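Long-range contacts in siderophore enterobactin esterase (Emericella nidulans, PDB 6GUO), which hydrolyses the ester bonds of the bacterial siderophore enterobactin, a step required for the release of its iron inside the fungal cell: residues Leu169-Pro179 with Ile199-Ile207; Pro179-Pro190 with Phe213-Phe224. All coordinates share one frame; numbering follows the deposited sequence.

Contact 1 of 2, residues Leu169-Pro179 with Ile199-Ile207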
# COMPACT_ATOMS: atom_id res chain seq x y z
N LEU A 169 -11.81 13.47 -8.17
CA LEU A 169 -12.64 14.58 -8.65
C LEU A 169 -12.25 15.88 -7.95
O LEU A 169 -12.07 16.91 -8.60
CB LEU A 169 -14.13 14.27 -8.43
CG LEU A 169 -15.15 15.36 -8.79
CD1 LEU A 169 -15.13 15.62 -10.28
CD2 LEU A 169 -16.54 14.95 -8.33
N PHE A 170 -12.10 15.80 -6.63
CA PHE A 170 -11.66 16.92 -5.79
C PHE A 170 -10.30 17.46 -6.22
O PHE A 170 -10.12 18.66 -6.36
CB PHE A 170 -11.64 16.51 -4.32
CG PHE A 170 -11.18 17.59 -3.38
CD1 PHE A 170 -12.07 18.58 -2.96
CD2 PHE A 170 -9.87 17.61 -2.91
CE1 PHE A 170 -11.65 19.58 -2.09
CE2 PHE A 170 -9.45 18.61 -2.05
CZ PHE A 170 -10.34 19.60 -1.64
N ALA A 171 -9.34 16.56 -6.43
CA ALA A 171 -8.01 16.92 -6.93
C ALA A 171 -8.07 17.66 -8.27
O ALA A 171 -7.40 18.69 -8.45
CB ALA A 171 -7.13 15.69 -7.05
N LEU A 172 -8.89 17.15 -9.20
CA LEU A 172 -9.10 17.81 -10.49
C LEU A 172 -9.73 19.19 -10.33
O LEU A 172 -9.29 20.16 -10.96
CB LEU A 172 -9.94 16.93 -11.42
CG LEU A 172 -9.27 15.63 -11.90
CD1 LEU A 172 -10.22 14.83 -12.77
CD2 LEU A 172 -7.97 15.90 -12.63
N HIS A 173 -10.76 19.28 -9.49
CA HIS A 173 -11.38 20.57 -9.18
C HIS A 173 -10.37 21.60 -8.64
O HIS A 173 -10.37 22.75 -9.08
CB HIS A 173 -12.54 20.40 -8.19
CG HIS A 173 -13.16 21.69 -7.77
ND1 HIS A 173 -13.92 22.46 -8.62
CD2 HIS A 173 -13.10 22.37 -6.60
CE1 HIS A 173 -14.32 23.55 -7.99
NE2 HIS A 173 -13.83 23.52 -6.76
N ALA A 174 -9.50 21.17 -7.73
CA ALA A 174 -8.44 22.02 -7.20
C ALA A 174 -7.52 22.50 -8.33
O ALA A 174 -7.30 23.70 -8.47
CB ALA A 174 -7.64 21.30 -6.13
N LEU A 175 -7.02 21.56 -9.14
CA LEU A 175 -6.18 21.89 -10.30
C LEU A 175 -6.83 22.93 -11.24
O LEU A 175 -6.20 23.92 -11.61
CB LEU A 175 -5.82 20.62 -11.09
CG LEU A 175 -5.14 20.78 -12.45
CD1 LEU A 175 -3.82 21.53 -12.32
CD2 LEU A 175 -4.92 19.42 -13.10
N PHE A 176 -8.08 22.69 -11.63
CA PHE A 176 -8.72 23.49 -12.67
C PHE A 176 -9.16 24.88 -12.21
O PHE A 176 -9.19 25.80 -13.01
CB PHE A 176 -9.90 22.75 -13.31
CG PHE A 176 -9.52 21.44 -13.97
CD1 PHE A 176 -8.31 21.28 -14.64
CD2 PHE A 176 -10.40 20.36 -13.93
CE1 PHE A 176 -7.98 20.08 -15.24
CE2 PHE A 176 -10.07 19.16 -14.53
CZ PHE A 176 -8.86 19.02 -15.19
N THR A 177 -9.49 25.03 -10.92
CA THR A 177 -9.98 26.31 -10.38
C THR A 177 -8.96 27.08 -9.55
O THR A 177 -9.04 28.32 -9.46
CB THR A 177 -11.27 26.11 -9.56
OG1 THR A 177 -10.99 25.34 -8.39
CG2 THR A 177 -12.34 25.41 -10.38
N LYS A 178 -8.01 26.38 -8.92
CA LYS A 178 -6.98 27.02 -8.11
C LYS A 178 -5.65 26.27 -8.32
O LYS A 178 -5.13 25.65 -7.39
CB LYS A 178 -7.44 27.04 -6.63
CG LYS A 178 -6.77 28.10 -5.77
CD LYS A 178 -7.54 28.38 -4.48
CE LYS A 178 -7.24 27.37 -3.38
NZ LYS A 178 -7.98 27.66 -2.11
N PRO A 179 -5.09 26.34 -9.55
CA PRO A 179 -3.92 25.51 -9.91
C PRO A 179 -2.66 25.71 -9.07
O PRO A 179 -1.83 24.79 -9.00
CB PRO A 179 -3.65 25.89 -11.38
CG PRO A 179 -4.37 27.17 -11.61
CD PRO A 179 -5.56 27.14 -10.69
N ILE A 199 -17.10 18.32 -14.22
CA ILE A 199 -15.67 18.64 -14.10
C ILE A 199 -15.02 19.02 -15.43
O ILE A 199 -14.04 19.76 -15.45
CB ILE A 199 -14.85 17.50 -13.41
CG1 ILE A 199 -13.51 18.01 -12.85
CG2 ILE A 199 -14.59 16.34 -14.37
CD1 ILE A 199 -13.63 18.91 -11.64
N LEU A 200 -15.56 18.51 -16.54
CA LEU A 200 -15.04 18.83 -17.88
C LEU A 200 -15.30 20.28 -18.29
O LEU A 200 -14.52 20.86 -19.05
CB LEU A 200 -15.60 17.86 -18.92
CG LEU A 200 -15.29 16.37 -18.69
CD1 LEU A 200 -15.76 15.55 -19.88
CD2 LEU A 200 -13.81 16.12 -18.41
N THR A 201 -16.38 20.88 -17.78
CA THR A 201 -16.61 22.32 -17.92
C THR A 201 -15.46 23.10 -17.28
O THR A 201 -14.91 24.02 -17.89
CB THR A 201 -17.95 22.75 -17.28
OG1 THR A 201 -19.00 21.91 -17.76
CG2 THR A 201 -18.28 24.22 -17.61
N GLU A 202 -15.07 22.70 -16.07
CA GLU A 202 -13.94 23.33 -15.37
C GLU A 202 -12.61 23.05 -16.07
O GLU A 202 -11.77 23.93 -16.17
CB GLU A 202 -13.88 22.90 -13.91
CG GLU A 202 -15.10 23.35 -13.11
CD GLU A 202 -14.98 23.07 -11.62
OE1 GLU A 202 -14.20 22.18 -11.22
OE2 GLU A 202 -15.68 23.75 -10.84
N ALA A 203 -12.43 21.82 -16.57
CA ALA A 203 -11.24 21.45 -17.36
C ALA A 203 -11.05 22.36 -18.58
O ALA A 203 -9.95 22.84 -18.84
CB ALA A 203 -11.32 20.00 -17.80
N ARG A 204 -12.14 22.58 -19.32
CA ARG A 204 -12.09 23.40 -20.54
C ARG A 204 -11.88 24.89 -20.26
O ARG A 204 -11.22 25.57 -21.04
CB ARG A 204 -13.32 23.15 -21.41
CG ARG A 204 -13.24 21.81 -22.15
CD ARG A 204 -14.58 21.16 -22.40
NE ARG A 204 -14.41 19.74 -22.73
CZ ARG A 204 -15.39 18.83 -22.75
NH1 ARG A 204 -16.65 19.16 -22.48
NH2 ARG A 204 -15.10 17.57 -23.06
N ARG A 205 -12.45 25.38 -19.16
CA ARG A 205 -12.16 26.75 -18.69
C ARG A 205 -10.69 26.88 -18.30
O ARG A 205 -10.05 27.89 -18.62
CB ARG A 205 -13.08 27.12 -17.51
CG ARG A 205 -12.84 28.50 -16.92
CD ARG A 205 -13.97 28.91 -15.98
NE ARG A 205 -13.67 30.14 -15.24
CZ ARG A 205 -12.99 30.22 -14.09
NH1 ARG A 205 -12.49 29.14 -13.49
NH2 ARG A 205 -12.80 31.41 -13.53
N PHE A 206 -10.15 25.87 -17.62
CA PHE A 206 -8.73 25.82 -17.29
C PHE A 206 -7.87 25.78 -18.55
O PHE A 206 -6.88 26.51 -18.65
CB PHE A 206 -8.41 24.62 -16.39
CG PHE A 206 -6.94 24.38 -16.19
CD1 PHE A 206 -6.23 25.10 -15.23
CD2 PHE A 206 -6.26 23.45 -16.97
CE1 PHE A 206 -4.87 24.88 -15.05
CE2 PHE A 206 -4.90 23.23 -16.79
CZ PHE A 206 -4.21 23.95 -15.83
N ILE A 207 -8.24 24.93 -19.51
CA ILE A 207 -7.53 24.84 -20.80
C ILE A 207 -7.52 26.20 -21.52
O ILE A 207 -6.50 26.58 -22.09
CB ILE A 207 -8.10 23.71 -21.69
CG1 ILE A 207 -7.67 22.35 -21.14
CG2 ILE A 207 -7.64 23.84 -23.14
CD1 ILE A 207 -8.52 21.18 -21.59
O HOH W 1 -11.71 26.18 -14.22
O HOH W 2 -11.35 29.63 -10.71
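Two roughly parallel helices of the alpha/beta-hydrolase fold, 166-177 and 199-208, pack through interlocking side chains here, Phe176 and Ile199 each serving as a knob in a hole of the other helix. The axes of the two short segments approach to 8.8 Å at an angle of 29°. Phe176 lodges among Ile199, Glu202, Ala203 and Phe206. Its CG is anti to its own carbonyl carbon, which swings the ring toward Ala203, and one face lies over that residue, whose CA stands 3.7 Å from the ring centroid, almost on the ring normal. Ile199 CG1 meets the edge of the same ring, while the Phe206 ring is canted at 45° to it. In return Ile199 fits between Leu169, Leu172, His173 and Phe176, pushing CD1 against the backbone of His173, 3.6 Å from His173 N. Leu265 and Leu261 of helix 254-268 add to this apolar layer, touching Phe176 and Leu172.

Along one flank the contact turns polar. His173 ND1 donates to the syn lone pair of Glu202 OE1 at 2.6 Å in a nearly straight bond (164°), with imidazole and carboxylate almost coplanar. Since His173 NE2 is bonded to Asp132 OD1, the ring is gripped at both nitrogens and its rotation fixed; two carboxylates probably favour a protonated imidazole. Thr177 packs its methyl CG2 against Glu202 CD at 3.7 Å. Farther along, a water donates to both Phe176 O and Glu202 O and accepts from Arg205 NH1; a second water links that same NH1 to Thr177 O, 2.9 Å from the water oxygen.

Contact 2 of 2, residues Pro179-Pro190 with Phe213-Phe224; sequences PSSFDVYLAASP and FSSAHPVLRLSF
Neighbouring parallel strands of the central alpha/beta-hydrolase sheet, 184-188 and 219-224, are joined here in a regular ladder that pairs Val184 with Val219 through to Ala188 with Ser223. Tyr185 N donates to Val219 O at 2.8 Å and Tyr185 O accepts from Arg221 N at 2.9 Å, the alternation expected of parallel strands; it runs on to Ser189 N and Ser223 O, 2.7 Å apart. Val184 and Val219 point the same way on one face, where Leu186 CD2 also rests on Arg221 CB, 3.7 Å away. The extended Arg221 chain carries its guanidinium onward to a salt bridge with Glu275 on the next strand. On the other face Ala187 CB touches both Leu220 CD1 and Leu222 CD2.

At the start of the ladder, the Tyr185 side chain, with CG beside its backbone N (chi1 -59°), presents a ring edge to Val219 O and brings CE2 to Pro218 CB, while its hydroxyl donates to Pro179 O and accepts from Phe182 N, tying down the preceding turn. Outside the ladder, Phe213 CD1 touches Pro179 CD at 3.5 Å. At the far end Ser189 OG is hydrogen-bonded to Glu228 OE2, and one water bridges Ser189 OG and Ser223 OG, 2.8 Å from each.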
# COMPACT_ATOMS: atom_id res chain seq x y z
N PRO A 179 -5.09 26.34 -9.55
CA PRO A 179 -3.92 25.51 -9.91
C PRO A 179 -2.66 25.71 -9.07
O PRO A 179 -1.83 24.79 -9.00
CB PRO A 179 -3.65 25.89 -11.38
CG PRO A 179 -4.37 27.17 -11.61
CD PRO A 179 -5.56 27.14 -10.69
N SER A 180 -2.50 26.87 -8.43
CA SER A 180 -1.37 27.10 -7.52
C SER A 180 -1.52 26.48 -6.13
O SER A 180 -0.57 26.54 -5.34
CB SER A 180 -1.11 28.61 -7.38
OG SER A 180 -0.80 29.17 -8.64
N SER A 181 -2.68 25.89 -5.82
CA SER A 181 -2.95 25.25 -4.51
C SER A 181 -1.88 24.26 -4.11
O SER A 181 -1.41 24.24 -2.96
CB SER A 181 -4.28 24.50 -4.55
OG SER A 181 -5.36 25.36 -4.80
N PHE A 182 -1.52 23.39 -5.06
CA PHE A 182 -0.50 22.36 -4.88
C PHE A 182 0.40 22.33 -6.10
O PHE A 182 -0.01 22.74 -7.19
CB PHE A 182 -1.15 20.99 -4.68
CG PHE A 182 -2.05 20.92 -3.47
CD1 PHE A 182 -1.55 20.52 -2.23
CD2 PHE A 182 -3.39 21.29 -3.56
CE1 PHE A 182 -2.37 20.48 -1.12
CE2 PHE A 182 -4.21 21.26 -2.45
CZ PHE A 182 -3.71 20.86 -1.23
N ASP A 183 1.62 21.84 -5.93
CA ASP A 183 2.56 21.69 -7.06
C ASP A 183 2.18 20.49 -7.93
O ASP A 183 2.28 20.55 -9.16
CB ASP A 183 3.98 21.51 -6.54
CG ASP A 183 4.46 22.71 -5.76
OD1 ASP A 183 4.46 23.82 -6.33
OD2 ASP A 183 4.81 22.56 -4.57
N VAL A 184 1.72 19.43 -7.27
CA VAL A 184 1.43 18.14 -7.90
C VAL A 184 0.04 17.67 -7.49
O VAL A 184 -0.32 17.73 -6.32
CB VAL A 184 2.48 17.09 -7.48
CG1 VAL A 184 2.22 15.76 -8.18
CG2 VAL A 184 3.88 17.59 -7.78
N TYR A 185 -0.72 17.20 -8.48
CA TYR A 185 -2.06 16.65 -8.26
C TYR A 185 -2.05 15.20 -8.70
O TYR A 185 -1.61 14.88 -9.80
CB TYR A 185 -3.10 17.44 -9.04
CG TYR A 185 -3.11 18.90 -8.67
CD1 TYR A 185 -4.05 19.40 -7.77
CD2 TYR A 185 -2.17 19.78 -9.20
CE1 TYR A 185 -4.06 20.74 -7.42
CE2 TYR A 185 -2.17 21.12 -8.85
CZ TYR A 185 -3.12 21.59 -7.96
OH TYR A 185 -3.12 22.92 -7.61
N LEU A 186 -2.53 14.34 -7.82
CA LEU A 186 -2.58 12.91 -8.06
C LEU A 186 -4.05 12.53 -7.98
O LEU A 186 -4.61 12.43 -6.89
CB LEU A 186 -1.72 12.18 -7.03
CG LEU A 186 -0.27 12.65 -6.92
CD1 LEU A 186 0.38 12.06 -5.68
CD2 LEU A 186 0.53 12.29 -8.16
N ALA A 187 -4.67 12.39 -9.15
CA ALA A 187 -6.09 12.09 -9.26
C ALA A 187 -6.26 10.63 -9.67
O ALA A 187 -6.13 10.29 -10.85
CB ALA A 187 -6.73 13.01 -10.29
N ALA A 188 -6.55 9.79 -8.69
CA ALA A 188 -6.67 8.34 -8.89
C ALA A 188 -8.14 7.96 -9.08
O ALA A 188 -8.98 8.30 -8.25
CB ALA A 188 -6.07 7.61 -7.70
N SER A 189 -8.44 7.28 -10.19
CA SER A 189 -9.80 6.89 -10.54
C SER A 189 -10.80 8.03 -10.33
O SER A 189 -11.81 7.85 -9.67
CB SER A 189 -10.22 5.67 -9.72
OG SER A 189 -9.26 4.64 -9.85
N PRO A 190 -10.51 9.23 -10.87
CA PRO A 190 -11.35 10.38 -10.55
C PRO A 190 -12.77 10.20 -11.09
O PRO A 190 -12.94 9.70 -12.21
CB PRO A 190 -10.65 11.53 -11.27
CG PRO A 190 -9.95 10.87 -12.41
CD PRO A 190 -9.47 9.57 -11.85
N PHE A 213 -4.60 32.41 -14.38
CA PHE A 213 -3.72 31.38 -13.83
C PHE A 213 -2.30 31.44 -14.43
O PHE A 213 -1.69 30.40 -14.70
CB PHE A 213 -4.31 29.98 -14.07
CG PHE A 213 -5.76 29.84 -13.68
CD1 PHE A 213 -6.17 30.09 -12.38
CD2 PHE A 213 -6.71 29.41 -14.61
CE1 PHE A 213 -7.50 29.94 -12.01
CE2 PHE A 213 -8.04 29.26 -14.25
CZ PHE A 213 -8.44 29.52 -12.95
N SER A 214 -1.79 32.65 -14.63
CA SER A 214 -0.52 32.86 -15.34
C SER A 214 0.69 32.26 -14.61
O SER A 214 1.53 31.60 -15.24
CB SER A 214 -0.27 34.35 -15.60
OG SER A 214 -0.11 35.06 -14.38
N SER A 215 0.76 32.48 -13.30
CA SER A 215 1.84 31.94 -12.47
C SER A 215 1.41 30.63 -11.80
O SER A 215 1.11 30.58 -10.61
CB SER A 215 2.27 32.97 -11.42
OG SER A 215 3.39 32.50 -10.68
N ALA A 216 1.36 29.57 -12.61
CA ALA A 216 1.14 28.21 -12.11
C ALA A 216 1.70 27.23 -13.13
O ALA A 216 1.46 27.38 -14.33
CB ALA A 216 -0.34 27.95 -11.88
N HIS A 217 2.46 26.23 -12.65
CA HIS A 217 3.08 25.21 -13.50
C HIS A 217 2.75 23.83 -12.92
O HIS A 217 3.65 23.09 -12.52
CB HIS A 217 4.59 25.42 -13.58
CG HIS A 217 5.00 26.85 -13.73
ND1 HIS A 217 5.02 27.73 -12.68
CD2 HIS A 217 5.39 27.55 -14.82
CE1 HIS A 217 5.40 28.92 -13.11
NE2 HIS A 217 5.63 28.84 -14.40
N PRO A 218 1.46 23.47 -12.88
CA PRO A 218 1.07 22.26 -12.18
C PRO A 218 1.47 20.96 -12.88
O PRO A 218 1.68 20.94 -14.10
CB PRO A 218 -0.46 22.37 -12.12
CG PRO A 218 -0.81 23.17 -13.31
CD PRO A 218 0.30 24.16 -13.47
N VAL A 219 1.57 19.91 -12.08
CA VAL A 219 1.85 18.56 -12.55
C VAL A 219 0.64 17.72 -12.19
O VAL A 219 0.11 17.86 -11.09
CB VAL A 219 3.12 18.00 -11.88
CG1 VAL A 219 3.35 16.54 -12.24
CG2 VAL A 219 4.33 18.85 -12.27
N LEU A 220 0.19 16.86 -13.11
CA LEU A 220 -0.94 15.95 -12.87
C LEU A 220 -0.58 14.51 -13.21
O LEU A 220 -0.01 14.25 -14.27
CB LEU A 220 -2.16 16.37 -13.70
CG LEU A 220 -3.39 15.46 -13.69
CD1 LEU A 220 -4.00 15.34 -12.29
CD2 LEU A 220 -4.44 15.94 -14.68
N ARG A 221 -0.94 13.58 -12.33
CA ARG A 221 -0.92 12.16 -12.63
C ARG A 221 -2.34 11.62 -12.52
O ARG A 221 -2.95 11.70 -11.45
CB ARG A 221 -0.01 11.38 -11.69
CG ARG A 221 0.21 9.93 -12.15
CD ARG A 221 1.21 9.20 -11.27
NE ARG A 221 1.68 7.95 -11.88
CZ ARG A 221 1.33 6.71 -11.51
NH1 ARG A 221 1.85 5.67 -12.16
NH2 ARG A 221 0.48 6.48 -10.51
N LEU A 222 -2.86 11.11 -13.63
CA LEU A 222 -4.15 10.43 -13.68
C LEU A 222 -3.91 8.94 -13.61
O LEU A 222 -2.91 8.44 -14.12
CB LEU A 222 -4.89 10.75 -14.98
CG LEU A 222 -5.46 12.17 -15.04
CD1 LEU A 222 -5.69 12.58 -16.48
CD2 LEU A 222 -6.76 12.24 -14.24
N SER A 223 -4.84 8.21 -13.00
CA SER A 223 -4.76 6.75 -13.01
C SER A 223 -6.13 6.10 -12.89
O SER A 223 -7.10 6.73 -12.46
CB SER A 223 -3.83 6.25 -11.90
OG SER A 223 -4.40 6.46 -10.62
N PHE A 224 -6.19 4.84 -13.30
CA PHE A 224 -7.40 4.03 -13.16
C PHE A 224 -7.03 2.56 -13.27
O PHE A 224 -5.97 2.22 -13.78
CB PHE A 224 -8.45 4.42 -14.21
CG PHE A 224 -8.00 4.24 -15.64
CD1 PHE A 224 -8.25 3.05 -16.32
CD2 PHE A 224 -7.32 5.26 -16.30
CE1 PHE A 224 -7.84 2.89 -17.64
CE2 PHE A 224 -6.91 5.10 -17.62
CZ PHE A 224 -7.16 3.92 -18.29
O HOH W 3 4.60 21.82 -10.08
O HOH W 4 -6.51 4.79 -9.77

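In the fold
Contacts 1 and 2 illustrate how an alpha/beta fold builds outward: helix 166-177 packs against the sheet, and helix 199-208 packs against that helix. The centres of the two contacts lie about 9 Å apart, and their segments alternate along the chain. Helix 166-177 leads through the shared Pro179 into strand 184-188, and helix 199-208 lies in the beta-alpha-beta crossover between the adjacent parallel strands 184-188 and 219-225. Leu175 CD1 meets Pro218 CB at 3.5 Å just ahead of strand 219-225, while Ala171 O approaches Tyr185 CD1 of strand 184-188. Helix 166-177 begins just after Ser165 of a GxSxG sequence, consistent with a nucleophile elbow, so both contacts probably belong to the framework behind the active site.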